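Local coordinates for protein BvnE (Penicillium brevicompactum, PDB 6U9I) that acts as a stereoselective semipinacolase in brevianamide assembly, probably isomerising an oxidised indole alkaloid precursor, at residues Arg24-Met29 against Met99-Tyr104. Residues are numbered along the deposited sequence; the frame is centred on the assembly and turned at random.
Sequences RWLSTM and MHLASY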
loop_
_atom_site.group_PDB
_atom_site.type_symbol
_atom_site.label_atom_id
_atom_site.label_comp_id
_atom_site.label_asym_id
_atom_site.label_seq_id
_atom_site.Cartn_x
_atom_site.Cartn_y
_atom_site.Cartn_z
ATOM N N ARG A 24 -8.314 -6.027 15.785
ATOM C CA ARG A 24 -9.384 -7.015 15.782
ATOM C C ARG A 24 -9.583 -7.592 14.393
ATOM O O ARG A 24 -9.826 -8.796 14.239
ATOM C CB ARG A 24 -10.685 -6.406 16.307
ATOM C CG ARG A 24 -11.839 -7.413 16.363
ATOM C CD ARG A 24 -13.102 -6.750 16.874
ATOM N NE ARG A 24 -13.470 -5.629 16.011
ATOM C CZ ARG A 24 -14.485 -4.805 16.247
ATOM N NH1 ARG A 24 -14.736 -3.809 15.408
ATOM N NH2 ARG A 24 -15.246 -4.979 17.325
ATOM N N TRP A 25 -9.492 -6.740 13.361
ATOM C CA TRP A 25 -9.605 -7.235 11.995
ATOM C C TRP A 25 -8.516 -8.261 11.696
ATOM O O TRP A 25 -8.787 -9.308 11.100
ATOM C CB TRP A 25 -9.545 -6.061 11.013
ATOM C CG TRP A 25 -9.691 -6.470 9.583
ATOM C CD1 TRP A 25 -10.853 -6.774 8.935
ATOM C CD2 TRP A 25 -8.636 -6.621 8.616
ATOM N NE1 TRP A 25 -10.592 -7.103 7.621
ATOM C CE2 TRP A 25 -9.239 -7.017 7.403
ATOM C CE3 TRP A 25 -7.241 -6.455 8.657
ATOM C CZ2 TRP A 25 -8.498 -7.258 6.242
ATOM C CZ3 TRP A 25 -6.506 -6.697 7.494
ATOM C CH2 TRP A 25 -7.139 -7.090 6.309
ATOM N N LEU A 26 -7.279 -7.984 12.116
ATOM C CA LEU A 26 -6.206 -8.951 11.916
ATOM C C LEU A 26 -6.484 -10.249 12.668
ATOM O O LEU A 26 -6.258 -11.343 12.136
ATOM C CB LEU A 26 -4.872 -8.367 12.387
ATOM C CG LEU A 26 -4.116 -7.364 11.509
ATOM C CD1 LEU A 26 -2.772 -7.068 12.162
ATOM C CD2 LEU A 26 -3.898 -7.881 10.088
ATOM N N SER A 27 -6.953 -10.150 13.915
ATOM C CA SER A 27 -7.105 -11.360 14.717
ATOM C C SER A 27 -8.234 -12.229 14.185
ATOM O O SER A 27 -8.124 -13.461 14.186
ATOM C CB SER A 27 -7.336 -11.004 16.187
ATOM O OG SER A 27 -8.651 -10.523 16.370
ATOM N N THR A 28 -9.318 -11.610 13.695
ATOM C CA THR A 28 -10.391 -12.419 13.127
ATOM C C THR A 28 -9.981 -13.005 11.783
ATOM O O THR A 28 -10.426 -14.101 11.424
ATOM C CB THR A 28 -11.694 -11.612 13.011
ATOM O OG1 THR A 28 -11.496 -10.446 12.205
ATOM C CG2 THR A 28 -12.177 -11.176 14.392
ATOM N N MET A 29 -9.121 -12.315 11.031
ATOM C CA MET A 29 -8.585 -12.940 9.828
ATOM C C MET A 29 -7.798 -14.195 10.187
ATOM O O MET A 29 -7.943 -15.236 9.536
ATOM C CB MET A 29 -7.706 -11.954 9.054
ATOM C CG MET A 29 -8.505 -10.904 8.257
ATOM S SD MET A 29 -9.505 -11.619 6.939
ATOM C CE MET A 29 -8.278 -11.860 5.660
ATOM N N MET A 99 -2.068 -0.498 6.836
ATOM C CA MET A 99 -1.153 -1.503 7.371
ATOM C C MET A 99 -0.412 -2.210 6.250
ATOM O O MET A 99 -1.011 -2.657 5.268
ATOM C CB MET A 99 -1.883 -2.538 8.228
ATOM C CG MET A 99 -2.430 -1.931 9.522
ATOM S SD MET A 99 -3.153 -3.148 10.619
ATOM C CE MET A 99 -4.553 -3.692 9.651
ATOM N N HIS A 100 0.897 -2.327 6.434
ATOM C CA HIS A 100 1.767 -3.091 5.552
ATOM C C HIS A 100 1.848 -4.503 6.122
ATOM O O HIS A 100 2.346 -4.691 7.232
ATOM C CB HIS A 100 3.134 -2.412 5.513
ATOM C CG HIS A 100 4.051 -2.922 4.451
ATOM N ND1 HIS A 100 5.398 -2.624 4.445
ATOM C CD2 HIS A 100 3.829 -3.699 3.363
ATOM C CE1 HIS A 100 5.968 -3.198 3.398
ATOM N NE2 HIS A 100 5.039 -3.857 2.724
ATOM N N LEU A 101 1.339 -5.491 5.381
ATOM C CA LEU A 101 1.077 -6.821 5.918
ATOM C C LEU A 101 1.784 -7.902 5.117
ATOM O O LEU A 101 1.992 -7.774 3.909
ATOM C CB LEU A 101 -0.425 -7.150 5.913
ATOM C CG LEU A 101 -1.367 -6.215 6.673
ATOM C CD1 LEU A 101 -2.823 -6.673 6.516
ATOM C CD2 LEU A 101 -0.996 -6.101 8.151
ATOM N N ALA A 102 2.105 -8.994 5.807
ATOM C CA ALA A 102 2.573 -10.227 5.191
ATOM C C ALA A 102 1.574 -11.337 5.479
ATOM O O ALA A 102 1.068 -11.451 6.602
ATOM C CB ALA A 102 3.950 -10.631 5.739
ATOM N N SER A 103 1.291 -12.154 4.469
ATOM C CA SER A 103 0.461 -13.334 4.656
ATOM C C SER A 103 1.308 -14.590 4.497
ATOM O O SER A 103 2.311 -14.602 3.777
ATOM C CB SER A 103 -0.715 -13.364 3.668
ATOM O OG SER A 103 -0.247 -13.495 2.339
ATOM N N TYR A 104 0.901 -15.644 5.193
ATOM C CA TYR A 104 1.522 -16.951 5.063
ATOM C C TYR A 104 0.427 -17.999 5.112
ATOM O O TYR A 104 -0.497 -17.902 5.926
ATOM C CB TYR A 104 2.553 -17.191 6.183
ATOM C CG TYR A 104 3.048 -18.622 6.288
ATOM C CD1 TYR A 104 2.302 -19.596 6.952
ATOM C CD2 TYR A 104 4.265 -18.999 5.734
ATOM C CE1 TYR A 104 2.748 -20.907 7.046
ATOM C CE2 TYR A 104 4.721 -20.305 5.834
ATOM C CZ TYR A 104 3.957 -21.254 6.491
ATOM O OH TYR A 104 4.403 -22.558 6.591
#
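M99 leaves strand 96-107 on the side that faces helix 14-31, and its chain is a convenient thread through this helix-on-sheet contact. From CB the side chain runs out with CG anti to the carbonyl carbon and SD extended beyond it (chi2 -175°), then bends at chi3 (-66°), so that the terminal methyl does the touching; L82 and L120 on the flanking strands also touch this side chain. CE lies 4.0 Å from W25 CE3, oblique to the indole, as the two side chains slide past each other in opposite directions, and 4.1 Å from L26 CG, tip to tip, so that one methyl rests against two consecutive helical residues. Here the helix packs against one side of a curled, mixed sheet, consistent with the cone-like alpha+beta barrel of the NTF2-like (SnoaL-type) superfamily. Two positions along the strand, L101 turns both methyls to L26 CD2, CD1 and CD2 each 3.9 Å from it, and CD1 also meets the indole edge, near the ring plane, 3.8 Å from W25 CZ3. The short segments run almost parallel, at 8°, their axes 12.3 Å apart, a separation bridged by these four apolar side chains. M29 CG sits 4.0 Å above the indole plane, over its centre.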